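Local structure of major pepsin inhibitor 3 (Ascaris suum, 1F32) at residues A[9-14]-A[20-25]; A[39-44]-A[64-69]; A[72-77]-A[102-107]; A[79-84]-A[143-148]. The protein inhibits the aspartic protease pepsin, as a secreted protein of the parasitic roundworm Ascaris suum. All blocks are in the same frame, centred on the assembly; numbering follows the deposited sequence.

Interaction 1. Residues A[9-14]-A[20-25]; sequences GPFICT and VFVANL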
loop_
_atom_site.group_PDB
_atom_site.type_symbol
_atom_site.label_atom_id
_atom_site.label_comp_id
_atom_site.label_asym_id
_atom_site.label_seq_id
_atom_site.Cartn_x
_atom_site.Cartn_y
_atom_site.Cartn_z
ATOM N N GLY A 9 -1.153 8.264 -2.251
ATOM C CA GLY A 9 -2.367 8.170 -1.462
ATOM C C GLY A 9 -3.240 9.406 -1.572
ATOM O O GLY A 9 -2.861 10.381 -2.230
ATOM N N PRO A 10 -4.406 9.410 -0.907
ATOM C CA PRO A 10 -4.931 8.322 -0.068
ATOM C C PRO A 10 -5.374 7.067 -0.811
ATOM O O PRO A 10 -5.812 7.124 -1.961
ATOM C CB PRO A 10 -6.108 8.981 0.653
ATOM C CG PRO A 10 -5.700 10.393 0.732
ATOM C CD PRO A 10 -5.144 10.654 -0.643
ATOM N N PHE A 11 -5.267 5.932 -0.130
ATOM C CA PHE A 11 -5.668 4.649 -0.696
ATOM C C PHE A 11 -6.869 4.152 0.089
ATOM O O PHE A 11 -7.210 4.716 1.124
ATOM C CB PHE A 11 -4.520 3.638 -0.578
ATOM C CG PHE A 11 -3.292 4.035 -1.347
ATOM C CD1 PHE A 11 -3.316 4.075 -2.736
ATOM C CD2 PHE A 11 -2.130 4.406 -0.685
ATOM C CE1 PHE A 11 -2.195 4.480 -3.456
ATOM C CE2 PHE A 11 -1.010 4.811 -1.393
ATOM C CZ PHE A 11 -1.044 4.848 -2.783
ATOM N N ILE A 12 -7.533 3.117 -0.401
ATOM C CA ILE A 12 -8.669 2.594 0.343
ATOM C C ILE A 12 -8.128 1.908 1.588
ATOM O O ILE A 12 -7.192 1.124 1.510
ATOM C CB ILE A 12 -9.486 1.591 -0.498
ATOM C CG1 ILE A 12 -10.151 2.323 -1.669
ATOM C CG2 ILE A 12 -10.559 0.933 0.356
ATOM C CD1 ILE A 12 -10.761 1.397 -2.699
ATOM N N CYS A 13 -8.723 2.208 2.739
ATOM C CA CYS A 13 -8.291 1.617 3.986
ATOM C C CYS A 13 -9.478 0.987 4.688
ATOM O O CYS A 13 -10.549 1.565 4.706
ATOM C CB CYS A 13 -7.693 2.706 4.889
ATOM S SG CYS A 13 -7.068 2.084 6.476
ATOM N N THR A 14 -9.299 -0.215 5.225
ATOM C CA THR A 14 -10.364 -0.866 5.991
ATOM C C THR A 14 -9.740 -1.846 6.970
ATOM O O THR A 14 -8.511 -1.987 7.014
ATOM C CB THR A 14 -11.378 -1.592 5.095
ATOM O OG1 THR A 14 -12.519 -1.961 5.891
ATOM C CG2 THR A 14 -10.748 -2.824 4.466
ATOM N N VAL A 20 -5.450 -4.191 9.456
ATOM C CA VAL A 20 -5.667 -2.994 8.674
ATOM C C VAL A 20 -5.141 -3.255 7.268
ATOM O O VAL A 20 -4.010 -3.704 7.085
ATOM C CB VAL A 20 -4.912 -1.760 9.243
ATOM C CG1 VAL A 20 -5.266 -0.518 8.422
ATOM C CG2 VAL A 20 -5.274 -1.545 10.727
ATOM N N PHE A 21 -5.979 -2.992 6.274
ATOM C CA PHE A 21 -5.600 -3.161 4.881
ATOM C C PHE A 21 -5.572 -1.802 4.197
ATOM O O PHE A 21 -6.510 -1.015 4.321
ATOM C CB PHE A 21 -6.600 -4.059 4.157
ATOM C CG PHE A 21 -6.441 -5.510 4.472
ATOM C CD1 PHE A 21 -5.481 -6.273 3.815
ATOM C CD2 PHE A 21 -7.259 -6.118 5.421
ATOM C CE1 PHE A 21 -5.337 -7.630 4.096
ATOM C CE2 PHE A 21 -7.122 -7.465 5.709
ATOM C CZ PHE A 21 -6.161 -8.223 5.045
ATOM N N VAL A 22 -4.473 -1.521 3.511
ATOM C CA VAL A 22 -4.332 -0.282 2.755
ATOM C C VAL A 22 -3.951 -0.721 1.339
ATOM O O VAL A 22 -2.990 -1.479 1.154
ATOM C CB VAL A 22 -3.232 0.600 3.341
ATOM C CG1 VAL A 22 -3.116 1.896 2.555
ATOM C CG2 VAL A 22 -3.543 0.879 4.809
ATOM N N ALA A 23 -4.721 -0.270 0.350
ATOM C CA ALA A 23 -4.467 -0.646 -1.037
ATOM C C ALA A 23 -4.442 -2.169 -1.117
ATOM O O ALA A 23 -3.675 -2.753 -1.886
ATOM C CB ALA A 23 -3.134 -0.066 -1.504
ATOM N N ASN A 24 -5.281 -2.808 -0.304
ATOM C CA ASN A 24 -5.385 -4.265 -0.259
ATOM C C ASN A 24 -4.176 -4.977 0.324
ATOM O O ASN A 24 -4.070 -6.203 0.234
ATOM C CB ASN A 24 -5.660 -4.826 -1.660
ATOM C CG ASN A 24 -7.060 -4.535 -2.139
ATOM O OD1 ASN A 24 -7.280 -4.270 -3.327
ATOM N ND2 ASN A 24 -8.027 -4.603 -1.226
ATOM N N LEU A 25 -3.264 -4.222 0.927
ATOM C CA LEU A 25 -2.076 -4.815 1.533
ATOM C C LEU A 25 -2.202 -4.764 3.067
ATOM O O LEU A 25 -2.720 -3.788 3.619
ATOM C CB LEU A 25 -0.828 -4.062 1.052
ATOM C CG LEU A 25 -0.607 -4.181 -0.463
ATOM C CD1 LEU A 25 0.591 -3.364 -0.874
ATOM C CD2 LEU A 25 -0.400 -5.647 -0.835
HETATM O O HOH W 1 -7.491 -1.875 1.266
#

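Interaction 2. Residues A[39-44]-A[64-69]; sequences KEFAAR and PFCGPQ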
loop_
_atom_site.group_PDB
_atom_site.type_symbol
_atom_site.label_atom_id
_atom_site.label_comp_id
_atom_site.label_asym_id
_atom_site.label_seq_id
_atom_site.Cartn_x
_atom_site.Cartn_y
_atom_site.Cartn_z
ATOM N N LYS A 39 -13.094 -1.770 14.521
ATOM C CA LYS A 39 -14.421 -2.273 14.230
ATOM C C LYS A 39 -15.357 -1.165 13.806
ATOM O O LYS A 39 -16.086 -1.320 12.828
ATOM C CB LYS A 39 -14.988 -2.992 15.448
ATOM C CG LYS A 39 -14.261 -4.274 15.770
ATOM C CD LYS A 39 -14.974 -5.023 16.869
ATOM C CE LYS A 39 -14.115 -6.171 17.362
ATOM N NZ LYS A 39 -13.672 -7.034 16.233
ATOM N N GLU A 40 -15.325 -0.048 14.531
ATOM C CA GLU A 40 -16.175 1.096 14.219
ATOM C C GLU A 40 -15.798 1.657 12.854
ATOM O O GLU A 40 -16.666 1.990 12.047
ATOM C CB GLU A 40 -16.014 2.196 15.272
ATOM C CG GLU A 40 -16.260 1.737 16.695
ATOM C CD GLU A 40 -16.220 2.884 17.685
ATOM O OE1 GLU A 40 -15.240 3.664 17.672
ATOM O OE2 GLU A 40 -17.169 3.000 18.484
ATOM N N PHE A 41 -14.498 1.778 12.601
ATOM C CA PHE A 41 -14.034 2.297 11.315
ATOM C C PHE A 41 -14.479 1.401 10.175
ATOM O O PHE A 41 -15.000 1.869 9.162
ATOM C CB PHE A 41 -12.511 2.395 11.295
ATOM C CG PHE A 41 -11.950 2.725 9.948
ATOM C CD1 PHE A 41 -12.452 3.800 9.212
ATOM C CD2 PHE A 41 -10.896 1.982 9.419
ATOM C CE1 PHE A 41 -11.916 4.131 7.969
ATOM C CE2 PHE A 41 -10.354 2.313 8.171
ATOM C CZ PHE A 41 -10.868 3.390 7.449
ATOM N N ALA A 42 -14.264 0.104 10.333
ATOM C CA ALA A 42 -14.640 -0.834 9.286
ATOM C C ALA A 42 -16.129 -0.701 8.953
ATOM O O ALA A 42 -16.523 -0.766 7.790
ATOM C CB ALA A 42 -14.315 -2.243 9.717
ATOM N N ALA A 43 -16.945 -0.506 9.976
ATOM C CA ALA A 43 -18.386 -0.363 9.798
ATOM C C ALA A 43 -18.676 0.895 9.001
ATOM O O ALA A 43 -19.520 0.905 8.098
ATOM C CB ALA A 43 -19.067 -0.283 11.151
ATOM N N ARG A 44 -17.967 1.958 9.359
ATOM C CA ARG A 44 -18.094 3.250 8.711
ATOM C C ARG A 44 -17.725 3.138 7.229
ATOM O O ARG A 44 -18.407 3.700 6.370
ATOM C CB ARG A 44 -17.179 4.249 9.438
ATOM C CG ARG A 44 -17.368 5.703 9.076
ATOM C CD ARG A 44 -16.864 6.622 10.205
ATOM N NE ARG A 44 -15.411 6.550 10.401
ATOM C CZ ARG A 44 -14.815 6.127 11.512
ATOM N NH1 ARG A 44 -15.532 5.722 12.558
ATOM N NH2 ARG A 44 -13.488 6.113 11.588
ATOM N N PRO A 64 -5.458 7.256 12.170
ATOM C CA PRO A 64 -4.037 7.307 11.820
ATOM C C PRO A 64 -3.390 5.970 11.477
ATOM O O PRO A 64 -2.333 5.944 10.843
ATOM C CB PRO A 64 -3.389 7.998 13.025
ATOM C CG PRO A 64 -4.467 8.108 14.064
ATOM C CD PRO A 64 -5.764 8.069 13.362
ATOM N N PHE A 65 -4.019 4.865 11.867
ATOM C CA PHE A 65 -3.424 3.569 11.586
ATOM C C PHE A 65 -3.548 3.142 10.138
ATOM O O PHE A 65 -3.062 2.074 9.753
ATOM C CB PHE A 65 -3.951 2.479 12.534
ATOM C CG PHE A 65 -5.458 2.375 12.613
ATOM C CD1 PHE A 65 -6.221 2.011 11.499
ATOM C CD2 PHE A 65 -6.106 2.561 13.842
ATOM C CE1 PHE A 65 -7.620 1.826 11.619
ATOM C CE2 PHE A 65 -7.481 2.379 13.966
ATOM C CZ PHE A 65 -8.242 2.008 12.857
ATOM N N CYS A 66 -4.215 3.966 9.335
ATOM C CA CYS A 66 -4.309 3.711 7.904
ATOM C C CYS A 66 -3.010 4.187 7.267
ATOM O O CYS A 66 -2.808 4.051 6.054
ATOM C CB CYS A 66 -5.477 4.472 7.296
ATOM S SG CYS A 66 -7.051 3.695 7.711
ATOM N N GLY A 67 -2.136 4.769 8.090
ATOM C CA GLY A 67 -0.855 5.242 7.591
ATOM C C GLY A 67 -0.882 6.621 6.954
ATOM O O GLY A 67 -1.942 7.218 6.789
ATOM N N PRO A 68 0.287 7.158 6.585
ATOM C CA PRO A 68 0.363 8.484 5.961
ATOM C C PRO A 68 -0.570 8.553 4.751
ATOM O O PRO A 68 -0.492 7.717 3.853
ATOM C CB PRO A 68 1.839 8.591 5.577
ATOM C CG PRO A 68 2.522 7.798 6.658
ATOM C CD PRO A 68 1.632 6.569 6.743
ATOM N N GLN A 69 -1.458 9.540 4.722
ATOM C CA GLN A 69 -2.401 9.638 3.614
ATOM C C GLN A 69 -1.789 10.035 2.274
ATOM O O GLN A 69 -2.459 9.999 1.245
ATOM C CB GLN A 69 -3.547 10.580 3.988
ATOM C CG GLN A 69 -4.382 10.066 5.166
ATOM C CD GLN A 69 -5.037 8.709 4.886
ATOM O OE1 GLN A 69 -5.989 8.612 4.114
ATOM N NE2 GLN A 69 -4.519 7.660 5.514
#

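Interaction 3. Residues A[72-77]-A[102-107]; sequences KMFNFV and AEVQTF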
loop_
_atom_site.group_PDB
_atom_site.type_symbol
_atom_site.label_atom_id
_atom_site.label_comp_id
_atom_site.label_asym_id
_atom_site.label_seq_id
_atom_site.Cartn_x
_atom_site.Cartn_y
_atom_site.Cartn_z
ATOM N N LYS A 72 3.554 6.844 -0.951
ATOM C CA LYS A 72 3.643 6.369 -2.320
ATOM C C LYS A 72 3.627 4.848 -2.421
ATOM O O LYS A 72 4.032 4.138 -1.505
ATOM C CB LYS A 72 4.921 6.897 -2.975
ATOM C CG LYS A 72 5.030 8.416 -3.026
ATOM C CD LYS A 72 6.204 8.834 -3.911
ATOM C CE LYS A 72 6.449 10.344 -3.868
ATOM N NZ LYS A 72 6.936 10.786 -2.530
ATOM N N MET A 73 3.142 4.357 -3.550
ATOM C CA MET A 73 3.099 2.927 -3.779
ATOM C C MET A 73 3.761 2.682 -5.122
ATOM O O MET A 73 3.600 3.475 -6.058
ATOM C CB MET A 73 1.642 2.447 -3.803
ATOM C CG MET A 73 1.463 0.966 -4.095
ATOM S SD MET A 73 -0.257 0.545 -3.804
ATOM C CE MET A 73 -0.195 -1.208 -3.894
ATOM N N PHE A 74 4.515 1.592 -5.206
ATOM C CA PHE A 74 5.196 1.204 -6.432
ATOM C C PHE A 74 4.883 -0.281 -6.626
ATOM O O PHE A 74 5.080 -1.095 -5.721
ATOM C CB PHE A 74 6.708 1.397 -6.301
ATOM C CG PHE A 74 7.138 2.834 -6.103
ATOM C CD1 PHE A 74 7.044 3.758 -7.144
ATOM C CD2 PHE A 74 7.676 3.244 -4.887
ATOM C CE1 PHE A 74 7.487 5.082 -6.974
ATOM C CE2 PHE A 74 8.121 4.561 -4.703
ATOM C CZ PHE A 74 8.024 5.480 -5.756
ATOM N N ASN A 75 4.388 -0.624 -7.805
ATOM C CA ASN A 75 4.034 -2.003 -8.104
ATOM C C ASN A 75 4.915 -2.575 -9.205
ATOM O O ASN A 75 4.935 -2.058 -10.320
ATOM C CB ASN A 75 2.571 -2.050 -8.504
ATOM C CG ASN A 75 1.682 -1.441 -7.449
ATOM O OD1 ASN A 75 1.617 -1.937 -6.326
ATOM N ND2 ASN A 75 1.011 -0.344 -7.792
ATOM N N PHE A 76 5.643 -3.643 -8.876
ATOM C CA PHE A 76 6.548 -4.298 -9.814
ATOM C C PHE A 76 6.027 -5.697 -10.100
ATOM O O PHE A 76 5.046 -6.126 -9.510
ATOM C CB PHE A 76 7.940 -4.439 -9.201
ATOM C CG PHE A 76 8.497 -3.156 -8.651
ATOM C CD1 PHE A 76 9.076 -2.213 -9.493
ATOM C CD2 PHE A 76 8.411 -2.884 -7.292
ATOM C CE1 PHE A 76 9.562 -1.004 -8.974
ATOM C CE2 PHE A 76 8.889 -1.693 -6.769
ATOM C CZ PHE A 76 9.467 -0.747 -7.611
ATOM N N VAL A 77 6.696 -6.395 -11.013
ATOM C CA VAL A 77 6.322 -7.763 -11.331
ATOM C C VAL A 77 6.864 -8.608 -10.190
ATOM O O VAL A 77 8.082 -8.737 -10.022
ATOM C CB VAL A 77 6.959 -8.246 -12.650
ATOM C CG1 VAL A 77 6.712 -9.747 -12.824
ATOM C CG2 VAL A 77 6.378 -7.478 -13.817
ATOM N N ALA A 102 17.409 2.332 -3.284
ATOM C CA ALA A 102 18.318 2.507 -4.406
ATOM C C ALA A 102 17.844 1.654 -5.574
ATOM O O ALA A 102 17.897 2.084 -6.722
ATOM C CB ALA A 102 19.731 2.116 -4.000
ATOM N N GLU A 103 17.356 0.451 -5.286
ATOM C CA GLU A 103 16.885 -0.405 -6.359
ATOM C C GLU A 103 15.628 0.157 -7.000
ATOM O O GLU A 103 15.431 -0.007 -8.207
ATOM C CB GLU A 103 16.599 -1.815 -5.860
ATOM C CG GLU A 103 17.830 -2.631 -5.575
ATOM C CD GLU A 103 17.541 -4.103 -5.700
ATOM O OE1 GLU A 103 17.540 -4.616 -6.843
ATOM O OE2 GLU A 103 17.297 -4.734 -4.658
ATOM N N VAL A 104 14.787 0.804 -6.193
ATOM C CA VAL A 104 13.557 1.396 -6.703
ATOM C C VAL A 104 13.905 2.498 -7.696
ATOM O O VAL A 104 13.340 2.558 -8.778
ATOM C CB VAL A 104 12.696 2.005 -5.568
ATOM C CG1 VAL A 104 11.539 2.798 -6.162
ATOM C CG2 VAL A 104 12.161 0.892 -4.671
ATOM N N GLN A 105 14.840 3.373 -7.335
ATOM C CA GLN A 105 15.207 4.449 -8.248
ATOM C C GLN A 105 15.906 3.918 -9.506
ATOM O O GLN A 105 15.704 4.448 -10.599
ATOM C CB GLN A 105 16.076 5.475 -7.511
ATOM C CG GLN A 105 15.552 6.922 -7.578
ATOM C CD GLN A 105 14.038 7.040 -7.760
ATOM O OE1 GLN A 105 13.250 6.629 -6.911
ATOM N NE2 GLN A 105 13.636 7.619 -8.880
ATOM N N THR A 106 16.714 2.870 -9.364
ATOM C CA THR A 106 17.388 2.292 -10.524
ATOM C C THR A 106 16.319 1.739 -11.449
ATOM O O THR A 106 16.392 1.895 -12.656
ATOM C CB THR A 106 18.343 1.142 -10.140
ATOM O OG1 THR A 106 19.460 1.669 -9.424
ATOM C CG2 THR A 106 18.858 0.413 -11.405
ATOM N N PHE A 107 15.305 1.093 -10.878
ATOM C CA PHE A 107 14.249 0.539 -11.709
ATOM C C PHE A 107 13.465 1.641 -12.405
ATOM O O PHE A 107 13.189 1.547 -13.592
ATOM C CB PHE A 107 13.295 -0.337 -10.885
ATOM C CG PHE A 107 12.213 -0.985 -11.710
ATOM C CD1 PHE A 107 11.041 -0.293 -12.025
ATOM C CD2 PHE A 107 12.383 -2.278 -12.202
ATOM C CE1 PHE A 107 10.053 -0.874 -12.818
ATOM C CE2 PHE A 107 11.396 -2.876 -13.005
ATOM C CZ PHE A 107 10.236 -2.177 -13.312
#

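Interaction 4. Residues A[79-84]-A[143-148]; sequences CSVLGN and PSFCTV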
loop_
_atom_site.group_PDB
_atom_site.type_symbol
_atom_site.label_atom_id
_atom_site.label_comp_id
_atom_site.label_asym_id
_atom_site.label_seq_id
_atom_site.Cartn_x
_atom_site.Cartn_y
_atom_site.Cartn_z
ATOM N N CYS A 79 6.182 -8.041 -6.844
ATOM C CA CYS A 79 6.038 -7.407 -5.543
ATOM C C CYS A 79 5.652 -5.933 -5.581
ATOM O O CYS A 79 5.667 -5.302 -6.643
ATOM C CB CYS A 79 7.329 -7.596 -4.749
ATOM S SG CYS A 79 8.715 -6.428 -4.973
ATOM N N SER A 80 5.288 -5.400 -4.415
ATOM C CA SER A 80 4.888 -4.003 -4.286
ATOM C C SER A 80 5.509 -3.340 -3.060
ATOM O O SER A 80 5.813 -3.992 -2.055
ATOM C CB SER A 80 3.359 -3.875 -4.164
ATOM O OG SER A 80 2.677 -4.373 -5.305
ATOM N N VAL A 81 5.690 -2.032 -3.162
ATOM C CA VAL A 81 6.210 -1.230 -2.067
ATOM C C VAL A 81 5.115 -0.208 -1.764
ATOM O O VAL A 81 4.598 0.459 -2.662
ATOM C CB VAL A 81 7.498 -0.473 -2.468
ATOM C CG1 VAL A 81 7.977 0.393 -1.299
ATOM C CG2 VAL A 81 8.573 -1.456 -2.883
ATOM N N LEU A 82 4.743 -0.104 -0.496
ATOM C CA LEU A 82 3.733 0.855 -0.079
ATOM C C LEU A 82 4.380 1.576 1.091
ATOM O O LEU A 82 4.787 0.946 2.078
ATOM C CB LEU A 82 2.456 0.145 0.365
ATOM C CG LEU A 82 1.341 1.054 0.891
ATOM C CD1 LEU A 82 0.788 1.897 -0.235
ATOM C CD2 LEU A 82 0.235 0.192 1.504
ATOM N N GLY A 83 4.480 2.894 0.974
ATOM C CA GLY A 83 5.124 3.663 2.013
ATOM C C GLY A 83 6.551 3.164 1.985
ATOM O O GLY A 83 7.196 3.121 0.939
ATOM N N ASN A 84 7.072 2.773 3.126
ATOM C CA ASN A 84 8.423 2.272 3.095
ATOM C C ASN A 84 8.398 0.827 3.552
ATOM O O ASN A 84 9.255 0.393 4.305
ATOM C CB ASN A 84 9.332 3.144 3.969
ATOM C CG ASN A 84 9.417 4.577 3.458
ATOM O OD1 ASN A 84 9.632 4.812 2.264
ATOM N ND2 ASN A 84 9.248 5.543 4.362
ATOM N N PRO A 143 13.037 -5.155 -9.202
ATOM C CA PRO A 143 14.049 -4.976 -8.159
ATOM C C PRO A 143 14.357 -6.338 -7.553
ATOM O O PRO A 143 13.462 -7.178 -7.424
ATOM C CB PRO A 143 13.367 -4.032 -7.167
ATOM C CG PRO A 143 12.508 -3.183 -8.059
ATOM C CD PRO A 143 11.925 -4.200 -9.049
ATOM N N SER A 144 15.611 -6.561 -7.185
ATOM C CA SER A 144 15.991 -7.851 -6.622
ATOM C C SER A 144 15.223 -8.190 -5.352
ATOM O O SER A 144 15.012 -9.363 -5.048
ATOM C CB SER A 144 17.499 -7.898 -6.351
ATOM O OG SER A 144 17.875 -6.944 -5.374
ATOM N N PHE A 145 14.779 -7.173 -4.617
ATOM C CA PHE A 145 14.046 -7.444 -3.392
ATOM C C PHE A 145 12.672 -8.071 -3.622
ATOM O O PHE A 145 12.018 -8.508 -2.676
ATOM C CB PHE A 145 13.939 -6.182 -2.517
ATOM C CG PHE A 145 13.269 -5.002 -3.182
ATOM C CD1 PHE A 145 11.950 -5.072 -3.612
ATOM C CD2 PHE A 145 13.950 -3.796 -3.312
ATOM C CE1 PHE A 145 11.312 -3.960 -4.161
ATOM C CE2 PHE A 145 13.326 -2.678 -3.855
ATOM C CZ PHE A 145 12.003 -2.759 -4.281
ATOM N N CYS A 146 12.236 -8.131 -4.875
ATOM C CA CYS A 146 10.953 -8.742 -5.188
ATOM C C CYS A 146 11.051 -10.268 -5.100
ATOM O O CYS A 146 10.039 -10.955 -5.139
ATOM C CB CYS A 146 10.506 -8.356 -6.594
ATOM S SG CYS A 146 9.505 -6.838 -6.797
ATOM N N THR A 147 12.270 -10.784 -4.979
ATOM C CA THR A 147 12.493 -12.229 -4.888
ATOM C C THR A 147 12.814 -12.734 -3.475
ATOM O O THR A 147 13.722 -12.232 -2.816
ATOM C CB THR A 147 13.630 -12.669 -5.835
ATOM O OG1 THR A 147 13.246 -12.390 -7.186
ATOM C CG2 THR A 147 13.907 -14.177 -5.691
ATOM N N VAL A 148 12.054 -13.736 -3.032
ATOM C CA VAL A 148 12.206 -14.362 -1.711
ATOM C C VAL A 148 11.986 -13.412 -0.531
ATOM O O VAL A 148 12.156 -12.194 -0.646
ATOM C CB VAL A 148 13.600 -15.052 -1.561
ATOM C CG1 VAL A 148 14.539 -14.204 -0.707
ATOM C CG2 VAL A 148 13.426 -16.437 -0.951
#

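Interaction 1. Residues A[9-14]-A[20-25]
Thr-14 and Phe-21 form a hydrogen-bonded antiparallel pair. Phe-21 N donates to Thr-14 O at 2.8 Å in an almost straight bond (175° at the hydrogen). Thr-14 N returns the bond to Phe-21 O at 3.0 Å. Two residues further along, Ala-23 N gives its hydrogen to Ile-12 O at 3.1 Å. That carbonyl oxygen takes a second hydrogen from a water, and the same water accepts from Asn-24 N, so two links hold Ile-12 O to the turn. Between the bonded rungs sits the non-hydrogen-bonded pair Cys-13 and Val-22. Here Cys-13 CA leans on Phe-21 O at 3.2 Å in a CA-H...O contact.

Most of the packing lies on the face that carries Cys-13 and Val-22. Cys-13 SG is anti to its own N (chi1 -178°), which sets the sulfur 3.7 Å from Val-20 CG1. Ahead of the strand, Phe-11 CB meets Val-22 CG1 at 3.8 Å and also touches Ala-23 CB. The Phe-11 ring leads off toward Met-73 and Leu-82 of the other sheet. The contact is a beta hairpin of strands 13-16 and 19-22, and a type I' turn from Val-22 to Leu-25 leads on into strand 25-29, the third of the sheet.

Interaction 2. Residues A[39-44]-A[64-69]
Phe-41 of the helix meets Phe-65 and Cys-66 of the loop, and no hydrogen bond joins the two segments. The sulfur-aromatic contact is the closer one. Cys-66 SG lies 3.6 Å from Phe-41 CE2 and is also near CZ, at the far end of the ring. It comes in obliquely, 52° off the ring normal. The same sulfur forms the disulfide to Cys-13 of strand 13-16.

The ring-to-ring contact is apolar. Phe-41 CD2 stands 3.9 Å from Phe-65 CE1 and lies at the edge of the Phe-65 ring, near its plane. The two side chains run alongside each other, pointing opposite ways. Phe-65 CG sits between its backbone N and carbonyl carbon (chi1 52°), and this turns the ring back toward the helix. Val-15 packs against both rings.

The polar bonds lie within the loop or run from Arg-44 to residues outside the two segments. In the loop, Gln-69 NE2 donates to Gly-67 O at 2.9 Å, and Gly-67 N bonds back to Pro-64 O at 3.0 Å. On the helix, one face of the Arg-44 guanidinium lies against Phe-41 CA. Its NE and NH2 reach Thr-60 O and Lys-61 O, which ties the helix to the chain just ahead of the loop.

The chemistry implies a small, buried apolar seam. It places one aromatic side chain of helix 35-52 beside a disulfide, and it depends on shape and dispersion instead of directed bonds.

Interaction 3. Residues A[72-77]-A[102-107]
Phe-107 N donates to Glu-103 O at 2.9 Å, an ordinary i to i-4 helical bond at the residue whose ring meets Phe-76. On the same helix, Ala-102 O takes Thr-106 N at 3.0 Å. No hydrogen bond crosses to the strand, and the contact itself is made by three phenylalanines and a valine.

Phe-76 and Phe-107 form a T-shaped pair. The edge of Phe-76, at CD1 and CE1, points at the face of Phe-107. The planes stand at 83° and the centroids are 4.9 Å apart. The closest atoms are Phe-76 CE1 and Phe-107 CD1, at 3.5 Å. Phe-107 CG is anti to the backbone N, which carries its ring out from the helix to the strand.

Strand 72-76 belongs to an antiparallel sheet with helix 98-116 laid against one face. Strand and helix segments cross at 67°, with axes 11.2 Å apart. Phe-74 and Phe-76 both direct their side chains to that helix, while Met-73, on the opposite face, packs against Phe-11 and Ala-23.

Val-104 meets both strand rings from the helix side, with a different methyl for each. Its CG1 lies over one face of Phe-74, 4.2 Å from the centroid and 15° off the normal, a CH-pi contact. Its CG2 approaches Phe-76 CZ obliquely at 4.3 Å. Beyond the pair, Phe-107 also meets the ring of Phe-4, and Pro-143 packs against Phe-76.

Interaction 4. Residues A[79-84]-A[143-148]
A disulfide between Cys-79 and Cys-146 fastens the C-terminal segment to strand 79-82 of the five-stranded sheet. The two SG atoms are 2.0 Å apart, and the torsion about the bond between them is -77°, not far from the right angle that disulfides prefer. With chi1 at 85°, Cys-79 SG is flanked by both the N and the C of its own backbone, and it projects from the chain to its partner.

Phe-145, the residue before Cys-146, lies beside the disulfide with its edge toward Cys-79 SG. Its CE1 touches that sulfur at 3.7 Å. This is a sulfur-aromatic contact made in the plane of the ring, 83° off the normal. Two residues along the strand, Val-81 CG2 reaches Phe-145 CE1 at 3.9 Å and is equally near CZ. The valine side chain runs roughly perpendicular to that of Phe-145, and the methyl comes in obliquely.

Within the C-terminal segment, Pro-143 CB stands 3.4 Å above the centre of the Phe-145 ring and covers one of its faces. The backbone makes a short 3-10 turn in which Cys-146 N bonds Pro-143 O at 3.0 Å. On the sheet side, Leu-86 and Ile-88 pack against Cys-79. From the helix, Val-104 touches Phe-145. All four residues that meet across the contact are buried. Cys-79 is thus joined to the short turn 144-146, a disulfide-anchored C-terminal segment packed beside the sheet and helix 98-116.

From the N terminus, interaction 1 closes the shortest loop, the hairpin of strands 13-16 and 19-22. Interaction 2 then closes a loop through helix 35-52 and is in series with it. The two are joined by the Cys-13 to Cys-66 disulfide, which ties the loop 64-69, on which helix 35-52 packs, to strand 13-16. Interaction 3 closes the next loop, from strand 72-76 to helix 98-116. Interaction 4 crosses it, since 79-84 lies inside that loop and 143-148 beyond it. Both serve the five-stranded sheet. No contact nests in another. Met-73 and Leu-82 pack against residues of interaction 1, so the two halves meet there.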